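PDB 3F08: SRPBCC family protein from Bacillus thuringiensis serovar konkukian, which is of uncharacterised function but belongs to the polyketide cyclase/lipid-transport family of the Bet v 1-like superfamily and so may bind a hydrophobic ligand. Local coordinates for residues M8-G12 against L132-L137; P32-S36 against L48-D52; V101-G105 against Y125-L129. The protein carries 5 engineered substitutions. All blocks are in the same frame, centred on the assembly; numbering follows the deposited sequence.

Interaction 1 of 3, residues M8-G12 against L132-L137; sequences MEIFG and LQHAFL
The end of strand 3-10 runs along the last turns of helix 114-137 in nearly the same direction, the axes of M8-I10 and L132-L137 lying 19° apart and 9.0 Å from each other at closest approach. I10, extended and with chi1 and chi2 both m, is the main bump on the strand side. It fills the hollow formed by L132, Q133 and F136 on one side of the helix: I10 CG1 packs 3.7 Å from L132 CD2, and I10 CG2 lies 3.8 Å from F136 CD2. The nearest CA atoms, those of I10 and Q133, are 5.6 Å apart. The Q133 side chain (chi1 t, chi2 p) crosses the gap, and its end lies against the backbone of E9-F11 and beside the F11 ring, while F11 CD2 approaches L137 CD1 at 4.4 Å. The chain then bends in an inverse gamma turn centred on F11, closed by a weak hydrogen bond from G12 N to I10 O (2.9 Å). This brings G12 up against the F136 ring, with G12 CA 3.9 Å from F136 CD1; an ideal CB on G12 would clash with that ring. G12 O is hydrogen-bonded to S99 OG, and helix 14-21 covers L132 and F136 through L20. Such packing of the C-terminal helix against a curved antiparallel sheet is the hallmark of the Bet v 1-like helix-grip fold.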
HETATM    1  N   MSE B   8     -16.890  -2.164 -15.745  1.00 29.63           N
HETATM    2  CA  MSE B   8     -16.946  -3.219 -16.737  1.00 31.79           C
HETATM    3  C   MSE B   8     -16.911  -4.578 -16.069  1.00 27.93           C
HETATM    4  O   MSE B   8     -16.248  -4.771 -15.048  1.00 25.45           O
HETATM    5  CB  MSE B   8     -15.785  -3.090 -17.733  1.00 39.58           C
HETATM    6  CG  MSE B   8     -15.811  -4.132 -18.852  1.00 52.21           C
HETATM    7 SE   MSE B   8     -14.715  -3.703 -20.416  1.00 71.85          SE
HETATM    8  CE  MSE B   8     -16.050  -2.800 -21.488  1.00 65.30           C
ATOM      9  N   GLU B   9     -17.655  -5.517 -16.635  1.00 25.10           N
ATOM     10  CA  GLU B   9     -17.670  -6.870 -16.117  1.00 23.95           C
ATOM     11  C   GLU B   9     -16.471  -7.555 -16.737  1.00 21.19           C
ATOM     12  O   GLU B   9     -16.437  -7.792 -17.944  1.00 21.36           O
ATOM     13  CB  GLU B   9     -18.944  -7.605 -16.530  1.00 26.67           C
ATOM     14  CG  GLU B   9     -20.143  -7.366 -15.625  1.00 33.39           C
ATOM     15  CD  GLU B   9     -19.986  -7.999 -14.250  1.00 34.55           C
ATOM     16  OE1 GLU B   9     -19.634  -9.196 -14.177  1.00 35.32           O
ATOM     17  OE2 GLU B   9     -20.227  -7.299 -13.242  1.00 36.04           O
ATOM     18  N   ILE B  10     -15.477  -7.854 -15.916  1.00 18.15           N
ATOM     19  CA  ILE B  10     -14.285  -8.526 -16.397  1.00 14.72           C
ATOM     20  C   ILE B  10     -14.487 -10.024 -16.228  1.00 15.40           C
ATOM     21  O   ILE B  10     -14.973 -10.471 -15.187  1.00 13.28           O
ATOM     22  CB  ILE B  10     -13.059  -8.067 -15.603  1.00 15.09           C
ATOM     23  CG1 ILE B  10     -12.869  -6.563 -15.812  1.00 12.86           C
ATOM     24  CG2 ILE B  10     -11.808  -8.844 -16.048  1.00 11.98           C
ATOM     25  CD1 ILE B  10     -12.651  -6.174 -17.266  1.00 10.58           C
ATOM     26  N   PHE B  11     -14.114 -10.795 -17.249  1.00 14.25           N
ATOM     27  CA  PHE B  11     -14.291 -12.244 -17.203  1.00 14.99           C
ATOM     28  C   PHE B  11     -13.212 -12.966 -16.432  1.00 14.93           C
ATOM     29  O   PHE B  11     -12.422 -13.715 -17.003  1.00 14.92           O
ATOM     30  CB  PHE B  11     -14.359 -12.835 -18.613  1.00 15.67           C
ATOM     31  CG  PHE B  11     -15.427 -12.234 -19.470  1.00 15.82           C
ATOM     32  CD1 PHE B  11     -16.416 -11.427 -18.909  1.00 14.94           C
ATOM     33  CD2 PHE B  11     -15.450 -12.478 -20.842  1.00 16.55           C
ATOM     34  CE1 PHE B  11     -17.421 -10.869 -19.699  1.00 16.46           C
ATOM     35  CE2 PHE B  11     -16.449 -11.927 -21.649  1.00 16.75           C
ATOM     36  CZ  PHE B  11     -17.438 -11.120 -21.076  1.00 16.61           C
ATOM     37  N   GLY B  12     -13.190 -12.741 -15.127  1.00 15.33           N
ATOM     38  CA  GLY B  12     -12.226 -13.382 -14.253  1.00 12.40           C
ATOM     39  C   GLY B  12     -12.801 -13.288 -12.851  1.00 13.46           C
ATOM     40  O   GLY B  12     -13.494 -12.320 -12.555  1.00 12.47           O
ATOM     41  N   LEU B 132      -7.668  -4.747 -19.620  1.00 11.15           N
ATOM     42  CA  LEU B 132      -7.801  -5.763 -18.580  1.00 13.14           C
ATOM     43  C   LEU B 132      -8.630  -6.944 -19.103  1.00 15.04           C
ATOM     44  O   LEU B 132      -8.340  -8.103 -18.804  1.00 15.34           O
ATOM     45  CB  LEU B 132      -8.478  -5.160 -17.337  1.00 13.20           C
ATOM     46  CG  LEU B 132      -8.744  -6.102 -16.154  1.00 13.58           C
ATOM     47  CD1 LEU B 132      -7.434  -6.711 -15.678  1.00 13.10           C
ATOM     48  CD2 LEU B 132      -9.430  -5.339 -15.018  1.00 10.96           C
ATOM     49  N   GLN B 133      -9.672  -6.640 -19.878  1.00 15.44           N
ATOM     50  CA  GLN B 133     -10.531  -7.681 -20.440  1.00 15.81           C
ATOM     51  C   GLN B 133      -9.697  -8.524 -21.389  1.00 15.86           C
ATOM     52  O   GLN B 133      -9.788  -9.752 -21.397  1.00 15.54           O
ATOM     53  CB  GLN B 133     -11.716  -7.069 -21.205  1.00 14.87           C
ATOM     54  CG  GLN B 133     -12.750  -8.102 -21.694  1.00 16.29           C
ATOM     55  CD  GLN B 133     -13.635  -8.654 -20.570  1.00 18.05           C
ATOM     56  OE1 GLN B 133     -14.829  -8.342 -20.489  1.00 18.76           O
ATOM     57  NE2 GLN B 133     -13.051  -9.470 -19.699  1.00 13.11           N
ATOM     58  N   HIS B 134      -8.874  -7.854 -22.187  1.00 16.26           N
ATOM     59  CA  HIS B 134      -8.026  -8.545 -23.141  1.00 17.85           C
ATOM     60  C   HIS B 134      -7.063  -9.487 -22.427  1.00 19.44           C
ATOM     61  O   HIS B 134      -6.821 -10.602 -22.886  1.00 18.22           O
ATOM     62  CB  HIS B 134      -7.251  -7.530 -23.984  1.00 20.73           C
ATOM     63  CG  HIS B 134      -6.241  -8.151 -24.897  1.00 22.96           C
ATOM     64  ND1 HIS B 134      -4.903  -8.248 -24.573  1.00 25.85           N
ATOM     65  CD2 HIS B 134      -6.373  -8.722 -26.117  1.00 23.17           C
ATOM     66  CE1 HIS B 134      -4.256  -8.849 -25.555  1.00 26.06           C
ATOM     67  NE2 HIS B 134      -5.126  -9.147 -26.505  1.00 26.20           N
ATOM     68  N   ALA B 135      -6.525  -9.035 -21.299  1.00 20.07           N
ATOM     69  CA  ALA B 135      -5.595  -9.838 -20.514  1.00 22.06           C
ATOM     70  C   ALA B 135      -6.260 -11.128 -20.051  1.00 23.18           C
ATOM     71  O   ALA B 135      -5.623 -12.180 -19.994  1.00 25.74           O
ATOM     72  CB  ALA B 135      -5.104  -9.033 -19.311  1.00 22.43           C
ATOM     73  N   PHE B 136      -7.546 -11.057 -19.729  1.00 23.48           N
ATOM     74  CA  PHE B 136      -8.255 -12.243 -19.276  1.00 25.58           C
ATOM     75  C   PHE B 136      -8.786 -13.134 -20.387  1.00 28.44           C
ATOM     76  O   PHE B 136      -9.252 -14.244 -20.136  1.00 29.78           O
ATOM     77  CB  PHE B 136      -9.363 -11.842 -18.314  1.00 23.36           C
ATOM     78  CG  PHE B 136      -8.908 -11.796 -16.895  1.00 21.82           C
ATOM     79  CD1 PHE B 136      -8.868 -12.963 -16.132  1.00 21.30           C
ATOM     80  CD2 PHE B 136      -8.427 -10.612 -16.342  1.00 19.45           C
ATOM     81  CE1 PHE B 136      -8.353 -12.952 -14.836  1.00 20.75           C
ATOM     82  CE2 PHE B 136      -7.907 -10.590 -15.050  1.00 17.98           C
ATOM     83  CZ  PHE B 136      -7.868 -11.760 -14.295  1.00 17.95           C
ATOM     84  N   LEU B 137      -8.725 -12.639 -21.615  1.00 31.66           N
ATOM     85  CA  LEU B 137      -9.145 -13.423 -22.765  1.00 35.28           C
ATOM     86  C   LEU B 137      -7.911 -14.271 -23.070  1.00 37.88           C
ATOM     87  O   LEU B 137      -7.993 -15.314 -23.719  1.00 36.59           O
ATOM     88  CB  LEU B 137      -9.460 -12.503 -23.952  1.00 34.08           C
ATOM     89  CG  LEU B 137     -10.915 -12.252 -24.373  1.00 34.63           C
ATOM     90  CD1 LEU B 137     -11.781 -11.922 -23.168  1.00 35.37           C
ATOM     91  CD2 LEU B 137     -10.946 -11.112 -25.384  1.00 33.38           C
TER

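Interaction 2 of 3, residues P32-S36 against L48-D52; sequences PYIPS and LANPD
A49, P51 and I34 bury the most surface in this contact, in which irregular segment P32-S36 crosses L48-D52 with end-to-end directions 122° apart. A49, the last residue of strand 45-49, is extended, and its nitrogen donates a nearly straight hydrogen bond to S36 O (A49 N to S36 O 3.1 Å, 176°). Its carbonyl faces the incoming loop, A49 O lying 3.0 Å from P35 CD and 3.7 Å from I34 CA. I34 (chi1 and chi2 m) directs its CA-to-CB bond away from the strand, yet I34 CG2 still reaches L48 CB at 4.2 Å; the I34 and N50 CA atoms are 4.9 Å apart. Just beyond the strand, P51 fits against the loop backbone, with P51 CD 3.1 Å from Y33 O and 3.9 Å from P35 CD. On the other side of strand 45-49, the backbone of L48 pairs with I56 of strand 55-64. The contact therefore closes the open end of the β-hairpin formed by strands 36-40 and 45-49, at one edge of the antiparallel sheet.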
ATOM      1  N   PRO B  32      -0.628  -2.747 -21.669  1.00 26.48           N
ATOM      2  CA  PRO B  32       0.400  -2.818 -22.717  1.00 28.24           C
ATOM      3  C   PRO B  32       1.179  -1.528 -22.989  1.00 27.40           C
ATOM      4  O   PRO B  32       2.358  -1.577 -23.330  1.00 27.81           O
ATOM      5  CB  PRO B  32      -0.394  -3.276 -23.944  1.00 29.15           C
ATOM      6  CG  PRO B  32      -1.484  -4.126 -23.335  1.00 28.40           C
ATOM      7  CD  PRO B  32      -1.916  -3.255 -22.169  1.00 27.19           C
ATOM      8  N   TYR B  33       0.527  -0.383 -22.840  1.00 26.33           N
ATOM      9  CA  TYR B  33       1.187   0.889 -23.105  1.00 26.89           C
ATOM     10  C   TYR B  33       2.045   1.411 -21.959  1.00 26.56           C
ATOM     11  O   TYR B  33       2.582   2.516 -22.030  1.00 26.75           O
ATOM     12  CB  TYR B  33       0.147   1.927 -23.520  1.00 29.76           C
ATOM     13  CG  TYR B  33      -1.187   1.738 -22.844  1.00 32.27           C
ATOM     14  CD1 TYR B  33      -1.477   2.365 -21.635  1.00 34.08           C
ATOM     15  CD2 TYR B  33      -2.168   0.933 -23.421  1.00 33.17           C
ATOM     16  CE1 TYR B  33      -2.720   2.202 -21.019  1.00 33.66           C
ATOM     17  CE2 TYR B  33      -3.409   0.761 -22.816  1.00 32.67           C
ATOM     18  CZ  TYR B  33      -3.682   1.399 -21.619  1.00 33.72           C
ATOM     19  OH  TYR B  33      -4.926   1.268 -21.042  1.00 30.89           O
ATOM     20  N   ILE B  34       2.166   0.614 -20.902  1.00 26.37           N
ATOM     21  CA  ILE B  34       2.999   0.959 -19.754  1.00 25.17           C
ATOM     22  C   ILE B  34       4.037  -0.159 -19.664  1.00 23.70           C
ATOM     23  O   ILE B  34       3.912  -1.063 -18.837  1.00 22.29           O
ATOM     24  CB  ILE B  34       2.209   0.965 -18.437  1.00 26.24           C
ATOM     25  CG1 ILE B  34       0.986   1.873 -18.553  1.00 27.43           C
ATOM     26  CG2 ILE B  34       3.116   1.441 -17.304  1.00 24.69           C
ATOM     27  CD1 ILE B  34       1.323   3.326 -18.788  1.00 31.02           C
ATOM     28  N   PRO B  35       5.081  -0.104 -20.507  1.00 22.57           N
ATOM     29  CA  PRO B  35       6.132  -1.130 -20.521  1.00 22.04           C
ATOM     30  C   PRO B  35       6.777  -1.435 -19.168  1.00 20.56           C
ATOM     31  O   PRO B  35       6.986  -2.595 -18.817  1.00 20.44           O
ATOM     32  CB  PRO B  35       7.159  -0.573 -21.518  1.00 23.52           C
ATOM     33  CG  PRO B  35       6.370   0.380 -22.359  1.00 23.99           C
ATOM     34  CD  PRO B  35       5.448   1.029 -21.372  1.00 22.22           C
ATOM     35  N   SER B  36       7.097  -0.400 -18.405  1.00 18.69           N
ATOM     36  CA  SER B  36       7.753  -0.629 -17.126  1.00 17.73           C
ATOM     37  C   SER B  36       7.258   0.253 -15.988  1.00 15.22           C
ATOM     38  O   SER B  36       6.744   1.350 -16.204  1.00 16.98           O
ATOM     39  CB  SER B  36       9.267  -0.461 -17.309  1.00 17.19           C
ATOM     40  OG  SER B  36       9.962  -0.717 -16.103  1.00 24.17           O
ATOM     41  N   LEU B  48       5.874   5.264 -13.615  1.00 15.09           N
ATOM     42  CA  LEU B  48       5.389   4.598 -14.811  1.00 16.66           C
ATOM     43  C   LEU B  48       6.019   5.183 -16.057  1.00 18.73           C
ATOM     44  O   LEU B  48       5.996   6.396 -16.267  1.00 20.42           O
ATOM     45  CB  LEU B  48       3.872   4.750 -14.899  1.00 15.00           C
ATOM     46  CG  LEU B  48       3.124   4.461 -13.600  1.00 14.47           C
ATOM     47  CD1 LEU B  48       1.661   4.858 -13.759  1.00 16.08           C
ATOM     48  CD2 LEU B  48       3.275   2.991 -13.238  1.00 12.47           C
ATOM     49  N   ALA B  49       6.583   4.324 -16.892  1.00 20.02           N
ATOM     50  CA  ALA B  49       7.194   4.795 -18.123  1.00 20.61           C
ATOM     51  C   ALA B  49       6.346   4.375 -19.314  1.00 22.49           C
ATOM     52  O   ALA B  49       5.927   3.225 -19.397  1.00 22.33           O
ATOM     53  CB  ALA B  49       8.598   4.228 -18.256  1.00 18.84           C
ATOM     54  N   ASN B  50       6.069   5.307 -20.219  1.00 25.26           N
ATOM     55  CA  ASN B  50       5.305   4.969 -21.413  1.00 27.54           C
ATOM     56  C   ASN B  50       6.356   4.667 -22.479  1.00 26.02           C
ATOM     57  O   ASN B  50       7.544   4.879 -22.247  1.00 22.82           O
ATOM     58  CB  ASN B  50       4.402   6.135 -21.841  1.00 31.77           C
ATOM     59  CG  ASN B  50       5.179   7.388 -22.195  1.00 37.37           C
ATOM     60  OD1 ASN B  50       4.591   8.419 -22.531  1.00 42.94           O
ATOM     61  ND2 ASN B  50       6.502   7.311 -22.125  1.00 40.54           N
ATOM     62  N   PRO B  51       5.945   4.162 -23.653  1.00 27.47           N
ATOM     63  CA  PRO B  51       6.944   3.866 -24.685  1.00 29.05           C
ATOM     64  C   PRO B  51       7.923   5.010 -24.981  1.00 29.58           C
ATOM     65  O   PRO B  51       9.088   4.754 -25.272  1.00 31.13           O
ATOM     66  CB  PRO B  51       6.085   3.497 -25.889  1.00 28.63           C
ATOM     67  CG  PRO B  51       4.929   2.805 -25.251  1.00 28.27           C
ATOM     68  CD  PRO B  51       4.606   3.723 -24.087  1.00 27.38           C
ATOM     69  N   ASP B  52       7.441   6.252 -24.899  1.00 30.03           N
ATOM     70  CA  ASP B  52       8.256   7.448 -25.146  1.00 31.69           C
ATOM     71  C   ASP B  52       9.506   7.498 -24.288  1.00 29.24           C
ATOM     72  O   ASP B  52      10.550   7.992 -24.708  1.00 28.81           O
ATOM     73  CB  ASP B  52       7.478   8.729 -24.815  1.00 35.64           C
ATOM     74  CG  ASP B  52       6.578   9.176 -25.927  1.00 41.51           C
ATOM     75  OD1 ASP B  52       7.010   9.127 -27.100  1.00 46.96           O
ATOM     76  OD2 ASP B  52       5.442   9.604 -25.625  1.00 44.46           O
TER

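Interaction 3 of 3, residues V101-G105 against Y125-L129; sequences VEWSG and YSDGL
Strand residues V101-G105 pass antiparallel to helical residues Y125-L129, the axes 158° apart and 9.4 Å from each other at closest approach. V101 (chi1 t) points toward the helix and sets its CG1 3.7 Å from L129 CD2. E102 turns away, toward the opposite face of the sheet, where it forms a salt bridge with K91. W103 (chi1 t, -156°) again points at the helix and buries the most surface. Its five-membered ring stacks face-to-face on the Y125 ring (chi1 m), with centroids 3.7 Å apart and planes at 12°, so that W103 NE1 lies 3.3 Å from Y125 CE1. The six-membered ring continues beneath the helix backbone: Y125 CA makes an off-centre CH-pi contact 4.2 Å from its centroid, while G128 meets the ring edge, G128 CA being 4.0 Å from W103 CZ3. A side chain on G128 would collide there. L129, in the m,t rotamer, brings the same CD2 that meets V101 to 4.0 Å from W103 CE3. S104 points away, and its carbonyl accepts a hydrogen bond from S86 OG. At G105 the bare backbone accommodates the tyrosine hydroxyl, Y125 OH lying 3.4 Å from G105 CA, where an ideal CB would clash; that hydroxyl is hydrogen-bonded to Y84 OH and S86 OG. This buried aromatic stack joins the long C-terminal helix to the concave face of the sheet, the side that in Bet v 1-like helix-grip proteins encloses the ligand cavity.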
ATOM      1  N   VAL B 101     -15.313  -4.521 -12.238  1.00 15.58           N
ATOM      2  CA  VAL B 101     -14.215  -3.630 -11.940  1.00 15.93           C
ATOM      3  C   VAL B 101     -14.650  -2.195 -12.184  1.00 17.21           C
ATOM      4  O   VAL B 101     -15.112  -1.845 -13.269  1.00 15.84           O
ATOM      5  CB  VAL B 101     -12.994  -3.969 -12.793  1.00 16.03           C
ATOM      6  CG1 VAL B 101     -11.845  -3.036 -12.433  1.00 12.83           C
ATOM      7  CG2 VAL B 101     -12.601  -5.438 -12.567  1.00 13.45           C
ATOM      8  N   GLU B 102     -14.501  -1.372 -11.155  1.00 16.86           N
ATOM      9  CA  GLU B 102     -14.903   0.024 -11.214  1.00 18.22           C
ATOM     10  C   GLU B 102     -13.686   0.928 -11.050  1.00 16.77           C
ATOM     11  O   GLU B 102     -12.886   0.756 -10.125  1.00 15.85           O
ATOM     12  CB  GLU B 102     -15.919   0.277 -10.098  1.00 21.63           C
ATOM     13  CG  GLU B 102     -16.690   1.566 -10.185  1.00 29.15           C
ATOM     14  CD  GLU B 102     -17.836   1.594  -9.185  1.00 35.05           C
ATOM     15  OE1 GLU B 102     -17.578   1.710  -7.968  1.00 37.13           O
ATOM     16  OE2 GLU B 102     -19.002   1.477  -9.616  1.00 39.34           O
ATOM     17  N   TRP B 103     -13.542   1.878 -11.965  1.00 14.47           N
ATOM     18  CA  TRP B 103     -12.430   2.823 -11.937  1.00 14.91           C
ATOM     19  C   TRP B 103     -13.060   4.209 -11.875  1.00 15.21           C
ATOM     20  O   TRP B 103     -13.840   4.576 -12.752  1.00 14.77           O
ATOM     21  CB  TRP B 103     -11.590   2.693 -13.213  1.00 12.84           C
ATOM     22  CG  TRP B 103     -10.178   3.162 -13.067  1.00 14.47           C
ATOM     23  CD1 TRP B 103      -9.700   4.072 -12.168  1.00 14.53           C
ATOM     24  CD2 TRP B 103      -9.055   2.753 -13.861  1.00 16.61           C
ATOM     25  NE1 TRP B 103      -8.349   4.255 -12.354  1.00 15.41           N
ATOM     26  CE2 TRP B 103      -7.930   3.460 -13.386  1.00 14.34           C
ATOM     27  CE3 TRP B 103      -8.894   1.863 -14.934  1.00 16.29           C
ATOM     28  CZ2 TRP B 103      -6.656   3.298 -13.941  1.00 17.66           C
ATOM     29  CZ3 TRP B 103      -7.627   1.704 -15.488  1.00 18.46           C
ATOM     30  CH2 TRP B 103      -6.524   2.422 -14.989  1.00 18.19           C
ATOM     31  N   SER B 104     -12.730   4.979 -10.846  1.00 14.76           N
ATOM     32  CA  SER B 104     -13.313   6.305 -10.713  1.00 17.49           C
ATOM     33  C   SER B 104     -12.295   7.361 -10.293  1.00 17.62           C
ATOM     34  O   SER B 104     -11.243   7.045  -9.733  1.00 16.69           O
ATOM     35  CB  SER B 104     -14.454   6.269  -9.699  1.00 18.02           C
ATOM     36  OG  SER B 104     -13.949   5.983  -8.410  1.00 26.50           O
ATOM     37  N   GLY B 105     -12.622   8.621 -10.561  1.00 15.37           N
ATOM     38  CA  GLY B 105     -11.721   9.691 -10.194  1.00 17.35           C
ATOM     39  C   GLY B 105     -12.385  11.029  -9.949  1.00 18.22           C
ATOM     40  O   GLY B 105     -13.471  11.316 -10.470  1.00 19.24           O
ATOM     41  N   TYR B 125      -9.560   5.441 -18.270  1.00 13.84           N
ATOM     42  CA  TYR B 125     -10.112   4.322 -17.515  1.00 13.95           C
ATOM     43  C   TYR B 125     -10.706   3.267 -18.443  1.00 14.61           C
ATOM     44  O   TYR B 125     -10.501   2.070 -18.247  1.00 13.44           O
ATOM     45  CB  TYR B 125     -11.208   4.802 -16.563  1.00 11.83           C
ATOM     46  CG  TYR B 125     -10.761   5.790 -15.516  1.00 11.87           C
ATOM     47  CD1 TYR B 125      -9.408   6.005 -15.249  1.00 11.53           C
ATOM     48  CD2 TYR B 125     -11.703   6.481 -14.753  1.00  8.58           C
ATOM     49  CE1 TYR B 125      -9.002   6.893 -14.236  1.00 10.95           C
ATOM     50  CE2 TYR B 125     -11.317   7.356 -13.751  1.00 11.69           C
ATOM     51  CZ  TYR B 125      -9.969   7.563 -13.491  1.00 12.53           C
ATOM     52  OH  TYR B 125      -9.604   8.428 -12.477  1.00 12.24           O
ATOM     53  N   SER B 126     -11.445   3.722 -19.453  1.00 15.86           N
ATOM     54  CA  SER B 126     -12.078   2.826 -20.407  1.00 16.99           C
ATOM     55  C   SER B 126     -11.076   2.017 -21.229  1.00 17.06           C
ATOM     56  O   SER B 126     -11.324   0.856 -21.552  1.00 15.90           O
ATOM     57  CB  SER B 126     -12.992   3.618 -21.337  1.00 19.10           C
ATOM     58  OG  SER B 126     -13.462   2.782 -22.378  1.00 25.26           O
ATOM     59  N   ASP B 127      -9.950   2.627 -21.581  1.00 17.59           N
ATOM     60  CA  ASP B 127      -8.926   1.917 -22.346  1.00 18.04           C
ATOM     61  C   ASP B 127      -8.273   0.868 -21.465  1.00 16.64           C
ATOM     62  O   ASP B 127      -7.986  -0.243 -21.912  1.00 16.47           O
ATOM     63  CB  ASP B 127      -7.842   2.875 -22.844  1.00 20.65           C
ATOM     64  CG  ASP B 127      -8.277   3.666 -24.053  1.00 25.01           C
ATOM     65  OD1 ASP B 127      -9.243   3.242 -24.726  1.00 25.58           O
ATOM     66  OD2 ASP B 127      -7.635   4.701 -24.341  1.00 26.70           O
ATOM     67  N   GLY B 128      -8.036   1.236 -20.208  1.00 16.72           N
ATOM     68  CA  GLY B 128      -7.419   0.319 -19.266  1.00 16.61           C
ATOM     69  C   GLY B 128      -8.268  -0.906 -18.982  1.00 17.01           C
ATOM     70  O   GLY B 128      -7.750  -2.014 -18.902  1.00 20.22           O
ATOM     71  N   LEU B 129      -9.574  -0.715 -18.830  1.00 17.64           N
ATOM     72  CA  LEU B 129     -10.465  -1.832 -18.553  1.00 17.50           C
ATOM     73  C   LEU B 129     -10.611  -2.738 -19.768  1.00 17.57           C
ATOM     74  O   LEU B 129     -10.805  -3.939 -19.627  1.00 18.89           O
ATOM     75  CB  LEU B 129     -11.834  -1.328 -18.093  1.00 14.44           C
ATOM     76  CG  LEU B 129     -11.829  -0.564 -16.762  1.00 16.87           C
ATOM     77  CD1 LEU B 129     -13.258  -0.260 -16.354  1.00 17.61           C
ATOM     78  CD2 LEU B 129     -11.138  -1.399 -15.679  1.00 16.35           C
TER

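Overall arrangement
Interactions 1 and 3 fasten successive parts of helix 114-137 to the neighbouring strands 3-10 and 99-109; their centres lie 12 Å apart. They meet directly: M8 O is 3.0 Å from V101 N, a probable interstrand hydrogen bond, and I10 CG1 packs 3.4 Å from V101 CG2. Interaction 2 sits near the other edge of the same sheet, with centres 20 Å from interaction 1 and 18 Å from interaction 3. Y33 bridges this gap to the helix, its OH 3.2 Å from G128 CA. No ligand-binding residue is established; by analogy with Bet v 1-like relatives, a pocket would probably lie between helix and sheet.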